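Local coordinates for methyltransferase 1 (Methanosarcina barkeri, PDB 2I2X), which catalyses methyl transfer from methanol to the cob(I)amide carried by its partner corrinoid protein MtaC, the first step of methanogenesis from methanol, at the interface of chains A and B and the interface of chains A and C. Sequence-based numbering; all coordinates share one arbitrary frame. Chains: chain A/B, Methyltransferase 1; chain C, Methyltransferase 1.

Contact 1 joins the two MtaB chains of the heterotetramer. Contacts 2 and 3 join MtaB chain A to one MtaC chain, C. Between the centres of their C-alpha atoms, contact 1 lies about 32 Å from contact 2 and 18 Å from contact 3. Contacts 2 and 3 are about 38 Å apart. Contacts 1 and 2 share no residue, but lie on neighbouring elements of chain A: strand 319-320 shortly precedes helix 325-345, whose C-terminal end serves contact 2. Contact 3 uses another helix, 55-76. Chain A thus holds chain C near both its ends, and contact 1 joins chain A to the second MtaB.

Contact 1: the interface of chains A and B. Residues chain A 318-322; chain B 293, 315-316, 318, 320.
The rings of A:His318 and B:His318 are brought together by matching torsions: each CG stands between its own backbone N and carbonyl carbon (chi1 68° in A:His318). The rings meet edge-to-face, with A:His318 NE2 3.2 Å from B:His318 NE2. The bent chains of A:Glu320 and B:Glu320 reach tip to tip, and A:Glu320 OE2 lies 3.0 Å from B:Glu320 OE2. Two charged carboxylates could not hydrogen-bond here. His318 and Glu320 bind a zinc ion, which probably sits among these four tips and would explain the approach. B:His318 ND1 donates a 2.9 Å hydrogen bond to the anti lone pair of B:Glu316 OE2. The oxygen is tilted 20° from the ring plane, and the bond helps to fix the ring's rotation. A phenylalanine in place of B:His318 would probably cost the zinc a nitrogen ligand and leave the B:Glu316 carboxylate without its mate. Nearby, water 1 joins A:Glu320 OE1 and A:Phe321 N to B:Glu316 N, and lies above one face of the A:Phe321 ring, towards its rim. The rim of that ring packs on B:Glu316, with CZ 3.7 Å from CB. The site belongs to the two-fold MtaB dimer interface, in a loop and the short strand 319-320, before helix 325-345.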
loop_
_atom_site.group_PDB
_atom_site.type_symbol
_atom_site.label_atom_id
_atom_site.label_comp_id
_atom_site.label_asym_id
_atom_site.label_seq_id
_atom_site.Cartn_x
_atom_site.Cartn_y
_atom_site.Cartn_z
ATOM N N HIS A 318 10.034 0.229 -3.703
ATOM C CA HIS A 318 10.792 -0.503 -2.691
ATOM C C HIS A 318 10.087 -1.789 -2.250
ATOM O O HIS A 318 8.969 -2.075 -2.708
ATOM C CB HIS A 318 11.199 0.402 -1.500
ATOM C CG HIS A 318 10.060 0.880 -0.642
ATOM N ND1 HIS A 318 9.789 2.223 -0.454
ATOM C CD2 HIS A 318 9.149 0.203 0.107
ATOM C CE1 HIS A 318 8.757 2.351 0.363
ATOM N NE2 HIS A 318 8.343 1.142 0.709
ATOM N N GLY A 319 10.741 -2.568 -1.385
ATOM C CA GLY A 319 10.216 -3.869 -0.931
ATOM C C GLY A 319 9.136 -3.749 0.140
ATOM O O GLY A 319 9.253 -2.903 1.028
ATOM N N GLU A 320 8.075 -4.560 0.038
ATOM C CA GLU A 320 7.049 -4.715 1.087
ATOM C C GLU A 320 6.941 -6.228 1.372
ATOM O O GLU A 320 7.460 -7.014 0.570
ATOM C CB GLU A 320 5.670 -4.245 0.578
ATOM C CG GLU A 320 5.495 -2.756 0.244
ATOM C CD GLU A 320 5.801 -1.813 1.397
ATOM O OE1 GLU A 320 5.757 -2.243 2.570
ATOM O OE2 GLU A 320 6.121 -0.632 1.125
ATOM N N PHE A 321 6.260 -6.666 2.444
ATOM C CA PHE A 321 6.147 -8.114 2.653
ATOM C C PHE A 321 5.580 -8.845 1.419
ATOM O O PHE A 321 5.941 -10.007 1.173
ATOM C CB PHE A 321 5.296 -8.481 3.876
ATOM C CG PHE A 321 5.826 -7.952 5.200
ATOM C CD1 PHE A 321 7.211 -7.828 5.446
ATOM C CD2 PHE A 321 4.932 -7.614 6.221
ATOM C CE1 PHE A 321 7.685 -7.350 6.703
ATOM C CE2 PHE A 321 5.386 -7.117 7.470
ATOM C CZ PHE A 321 6.766 -6.991 7.716
ATOM N N GLY A 322 4.707 -8.165 0.646
ATOM C CA GLY A 322 3.870 -8.809 -0.364
ATOM C C GLY A 322 4.510 -8.760 -1.717
ATOM O O GLY A 322 3.973 -9.227 -2.723
ATOM N N CYS B 293 -0.128 -5.530 0.459
ATOM C CA CYS B 293 1.050 -5.214 1.237
ATOM C C CYS B 293 1.662 -6.504 1.883
ATOM O O CYS B 293 2.883 -6.589 2.114
ATOM C CB CYS B 293 0.725 -4.140 2.289
ATOM S SG CYS B 293 -0.764 -4.453 3.357
ATOM N N VAL B 315 1.847 -5.269 7.287
ATOM C CA VAL B 315 2.740 -4.411 6.516
ATOM C C VAL B 315 3.808 -3.926 7.503
ATOM O O VAL B 315 3.483 -3.612 8.664
ATOM C CB VAL B 315 1.978 -3.194 5.924
ATOM C CG1 VAL B 315 1.480 -2.244 7.040
ATOM C CG2 VAL B 315 2.821 -2.427 4.878
ATOM N N GLU B 316 5.074 -3.851 7.098
ATOM C CA GLU B 316 6.052 -3.256 8.030
ATOM C C GLU B 316 5.668 -1.796 8.315
ATOM O O GLU B 316 5.166 -1.119 7.435
ATOM C CB GLU B 316 7.490 -3.348 7.491
ATOM C CG GLU B 316 8.547 -2.750 8.436
ATOM C CD GLU B 316 9.940 -2.665 7.816
ATOM O OE1 GLU B 316 10.802 -3.439 8.271
ATOM O OE2 GLU B 316 10.179 -1.847 6.884
ATOM N N HIS B 318 6.651 1.704 8.301
ATOM C CA HIS B 318 7.668 2.628 7.786
ATOM C C HIS B 318 7.048 3.753 6.927
ATOM O O HIS B 318 5.841 3.762 6.675
ATOM C CB HIS B 318 8.770 1.882 7.009
ATOM C CG HIS B 318 8.307 1.249 5.735
ATOM N ND1 HIS B 318 8.373 -0.116 5.512
ATOM C CD2 HIS B 318 7.798 1.796 4.597
ATOM C CE1 HIS B 318 7.909 -0.384 4.301
ATOM N NE2 HIS B 318 7.539 0.757 3.732
ATOM N N GLU B 320 5.944 6.283 3.790
ATOM C CA GLU B 320 5.587 6.345 2.368
ATOM C C GLU B 320 5.389 7.819 2.089
ATOM O O GLU B 320 5.344 8.613 3.028
ATOM C CB GLU B 320 4.283 5.578 2.129
ATOM C CG GLU B 320 4.288 4.107 2.592
ATOM C CD GLU B 320 5.098 3.183 1.684
ATOM O OE1 GLU B 320 5.398 3.557 0.538
ATOM O OE2 GLU B 320 5.440 2.069 2.118
HETATM O O HOH W 1 5.930 -4.467 4.410
#

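Contact 2: the interface of chains A and C. Residues chain A 341-342, 345-346; chain C 3-4, 8, 12.
A:Glu345 and C:Ser8 make a direct hydrogen bond in this patch of the MtaB-MtaC interface. The C:Ser8 OG hydroxyl donates to the A:Glu345 carboxylate oxygen OE1 at 2.6 Å. A:Glu345 OE1 accepts on its anti lone pair, the one away from OE2. The A:Glu345 chain is bent at chi2 (-56°), which turns its carboxylate towards C:Ser8. Within chain A, A:Thr346 OG1 donates to A:Thr342 O at 2.8 Å and ties the residue after helix 325-345 back to its last turn.

Apolar contacts lie beside the polar pair. A:Glu345 and C:Val12 run antiparallel alongside one another, with CG of the glutamate 3.7 Å from the valine CG2. The C:Phe4 and A:Thr342 side chains run roughly perpendicular, the ring's CZ tip touching the threonine. This CZ lies 3.7 Å from the threonine methyl CG2, while A:Thr342 OG1 sits at the ring's edge, in plane. On the same ring, CE2 packs at 3.9 Å from A:Glu345 CB. The end of helix 325-345 thus meets the N-terminal segment and helix 6-12 of chain C.

Water also bridges the chains: water 2 is 3.0 Å from the A:Asn341 amide nitrogen ND2 and 2.8 Å from the backbone oxygen C:Val12 O.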
loop_
_atom_site.group_PDB
_atom_site.type_symbol
_atom_site.label_atom_id
_atom_site.label_comp_id
_atom_site.label_asym_id
_atom_site.label_seq_id
_atom_site.Cartn_x
_atom_site.Cartn_y
_atom_site.Cartn_z
ATOM N N ASN A 341 -15.694 -3.451 -13.517
ATOM C CA ASN A 341 -15.973 -4.059 -14.812
ATOM C C ASN A 341 -17.058 -5.099 -14.739
ATOM O O ASN A 341 -17.783 -5.270 -15.706
ATOM C CB ASN A 341 -14.716 -4.601 -15.489
ATOM C CG ASN A 341 -13.683 -3.513 -15.780
ATOM O OD1 ASN A 341 -14.002 -2.290 -15.794
ATOM N ND2 ASN A 341 -12.435 -3.942 -16.047
ATOM N N THR A 342 -17.181 -5.779 -13.588
ATOM C CA THR A 342 -18.260 -6.754 -13.333
ATOM C C THR A 342 -19.638 -6.063 -13.277
ATOM O O THR A 342 -20.657 -6.631 -13.702
ATOM C CB THR A 342 -18.004 -7.506 -11.973
ATOM O OG1 THR A 342 -16.759 -8.194 -12.026
ATOM C CG2 THR A 342 -19.100 -8.520 -11.651
ATOM N N GLU A 345 -20.562 -5.348 -16.844
ATOM C CA GLU A 345 -20.943 -6.538 -17.563
ATOM C C GLU A 345 -22.361 -7.004 -17.182
ATOM O O GLU A 345 -23.080 -7.596 -17.989
ATOM C CB GLU A 345 -19.880 -7.622 -17.333
ATOM C CG GLU A 345 -18.536 -7.231 -17.948
ATOM C CD GLU A 345 -18.635 -6.923 -19.455
ATOM O OE1 GLU A 345 -19.379 -7.617 -20.197
ATOM O OE2 GLU A 345 -17.937 -6.010 -19.907
ATOM N N THR A 346 -22.765 -6.705 -15.962
ATOM C CA THR A 346 -24.033 -7.178 -15.476
ATOM C C THR A 346 -25.036 -6.043 -15.408
ATOM O O THR A 346 -26.111 -6.217 -14.844
ATOM C CB THR A 346 -23.897 -7.848 -14.076
ATOM O OG1 THR A 346 -23.392 -6.892 -13.107
ATOM C CG2 THR A 346 -22.989 -9.077 -14.174
ATOM N N ASP C 3 -24.599 -13.797 -12.518
ATOM C CA ASP C 3 -23.592 -14.565 -13.272
ATOM C C ASP C 3 -23.164 -13.827 -14.558
ATOM O O ASP C 3 -23.884 -12.953 -15.035
ATOM C CB ASP C 3 -24.090 -15.983 -13.593
ATOM C CG ASP C 3 -22.983 -16.902 -14.054
ATOM O OD1 ASP C 3 -23.252 -17.763 -14.913
ATOM O OD2 ASP C 3 -21.834 -16.786 -13.587
ATOM N N PHE C 4 -21.993 -14.186 -15.093
ATOM C CA PHE C 4 -21.503 -13.685 -16.386
ATOM C C PHE C 4 -22.061 -14.439 -17.614
ATOM O O PHE C 4 -22.355 -15.628 -17.526
ATOM C CB PHE C 4 -19.985 -13.844 -16.451
ATOM C CG PHE C 4 -19.226 -12.834 -15.669
ATOM C CD1 PHE C 4 -18.079 -13.207 -14.994
ATOM C CD2 PHE C 4 -19.654 -11.500 -15.606
ATOM C CE1 PHE C 4 -17.339 -12.256 -14.270
ATOM C CE2 PHE C 4 -18.931 -10.546 -14.870
ATOM C CZ PHE C 4 -17.778 -10.920 -14.210
ATOM N N SER C 8 -18.666 -11.722 -21.429
ATOM C CA SER C 8 -18.320 -10.921 -20.245
ATOM C C SER C 8 -17.121 -11.460 -19.471
ATOM O O SER C 8 -16.141 -10.715 -19.209
ATOM C CB SER C 8 -19.491 -10.835 -19.288
ATOM O OG SER C 8 -20.429 -9.901 -19.743
ATOM N N VAL C 12 -13.490 -9.764 -18.543
ATOM C CA VAL C 12 -13.162 -9.392 -17.153
ATOM C C VAL C 12 -11.821 -9.933 -16.632
ATOM O O VAL C 12 -11.109 -9.238 -15.912
ATOM C CB VAL C 12 -14.331 -9.717 -16.170
ATOM C CG1 VAL C 12 -13.870 -9.556 -14.709
ATOM C CG2 VAL C 12 -15.535 -8.826 -16.452
HETATM O O HOH W 2 -11.238 -6.507 -15.206
#

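Contact 3: the interface of chains A and C. Residues chain A 60, 64; chain C 216-217, 257-258.
The C-terminal carboxylate oxygen C:His258 OXT is held chiefly by A:Arg64 and weakly by A:Lys60. It is the last group of MtaC, a corrinoid protein with a Rossmann-like cobalamin-binding fold. A:Arg64 NE donates to this OXT at 3.0 Å. The bond is nearly straight, 173° at the hydrogen, and the oxygen lies in the guanidinium plane, at its edge. A:Arg64 runs extended from CG to NE, with CG anti to the carbonyl carbon (chi1 -77°), which carries the guanidinium out to chain C. A:Lys60 adds a weak hydrogen bond from its amine nitrogen NZ to C:His258 OXT at 3.2 Å. Its chain bends at chi2 (56°) and then runs straight to NZ. The two basic residues sit one turn apart on helix 55-76 of MtaB.

Further along the guanidinium, A:Arg64 NH1 forms a salt bridge with the C:Asp217 carboxylate oxygen OD2 at 3.6 Å. The two flat groups cross obliquely, with NH1 also 3.8 Å from C:Asp217 OD1. The arginine thus spans two acidic groups of chain C, the chain end and an aspartate side chain. C:Gln216 OE1 and NE2 are both 4.0 Å from A:Arg64 NH2, too far for a hydrogen bond. This NE2 lies at the edge of the C:His258 ring, in plane. The C:Lys257 amine, probably charged, would add a like charge: its NZ is 5.1 Å from A:Lys60 NZ. The carboxylate of C:His258 would probably offset part of that repulsion.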
loop_
_atom_site.group_PDB
_atom_site.type_symbol
_atom_site.label_atom_id
_atom_site.label_comp_id
_atom_site.label_asym_id
_atom_site.label_seq_id
_atom_site.Cartn_x
_atom_site.Cartn_y
_atom_site.Cartn_z
ATOM N N LYS A 60 17.655 1.135 -15.460
ATOM C CA LYS A 60 17.599 -0.135 -14.755
ATOM C C LYS A 60 16.419 -0.209 -13.764
ATOM O O LYS A 60 15.656 -1.175 -13.777
ATOM C CB LYS A 60 18.949 -0.407 -14.065
ATOM C CG LYS A 60 19.065 -1.749 -13.407
ATOM C CD LYS A 60 18.800 -2.856 -14.387
ATOM C CE LYS A 60 18.993 -4.223 -13.731
ATOM N NZ LYS A 60 18.672 -5.306 -14.723
ATOM N N ARG A 64 13.083 -2.618 -13.730
ATOM C CA ARG A 64 12.659 -3.478 -12.640
ATOM C C ARG A 64 11.183 -3.225 -12.342
ATOM O O ARG A 64 10.427 -4.175 -12.122
ATOM C CB ARG A 64 13.523 -3.257 -11.393
ATOM C CG ARG A 64 14.884 -3.919 -11.471
ATOM C CD ARG A 64 15.821 -3.404 -10.386
ATOM N NE ARG A 64 17.023 -4.223 -10.392
ATOM C CZ ARG A 64 18.099 -4.046 -9.634
ATOM N NH1 ARG A 64 18.165 -3.038 -8.768
ATOM N NH2 ARG A 64 19.114 -4.911 -9.751
ATOM N N GLN C 216 18.466 -9.408 -4.612
ATOM C CA GLN C 216 19.787 -9.329 -5.231
ATOM C C GLN C 216 20.710 -8.246 -4.644
ATOM O O GLN C 216 21.928 -8.433 -4.591
ATOM C CB GLN C 216 19.640 -9.125 -6.739
ATOM C CG GLN C 216 20.905 -9.425 -7.512
ATOM C CD GLN C 216 21.124 -8.467 -8.653
ATOM O OE1 GLN C 216 21.931 -7.537 -8.555
ATOM N NE2 GLN C 216 20.403 -8.678 -9.748
ATOM N N ASP C 217 20.134 -7.121 -4.220
ATOM C CA ASP C 217 20.903 -6.004 -3.646
ATOM C C ASP C 217 21.377 -6.298 -2.217
ATOM O O ASP C 217 22.432 -5.816 -1.807
ATOM C CB ASP C 217 20.102 -4.684 -3.677
ATOM C CG ASP C 217 19.672 -4.268 -5.090
ATOM O OD1 ASP C 217 20.446 -4.475 -6.057
ATOM O OD2 ASP C 217 18.556 -3.717 -5.225
ATOM N N LYS C 257 22.012 -9.356 -12.427
ATOM C CA LYS C 257 21.316 -8.583 -13.467
ATOM C C LYS C 257 19.812 -8.899 -13.571
ATOM O O LYS C 257 19.361 -9.463 -14.571
ATOM C CB LYS C 257 22.005 -8.769 -14.835
ATOM C CG LYS C 257 23.550 -8.782 -14.819
ATOM C CD LYS C 257 24.152 -7.454 -14.374
ATOM C CE LYS C 257 23.822 -6.336 -15.347
ATOM N NZ LYS C 257 23.722 -5.034 -14.636
ATOM N N HIS C 258 19.048 -8.537 -12.539
ATOM C CA HIS C 258 17.592 -8.758 -12.515
ATOM C C HIS C 258 16.816 -7.547 -13.034
ATOM O O HIS C 258 16.135 -7.595 -14.062
ATOM C CB HIS C 258 17.115 -9.115 -11.102
ATOM C CG HIS C 258 17.393 -10.532 -10.709
ATOM N ND1 HIS C 258 16.495 -11.554 -10.928
ATOM C CD2 HIS C 258 18.470 -11.099 -10.113
ATOM C CE1 HIS C 258 17.006 -12.690 -10.484
ATOM N NE2 HIS C 258 18.203 -12.440 -9.984
ATOM O OXT HIS C 258 16.851 -6.480 -12.426
#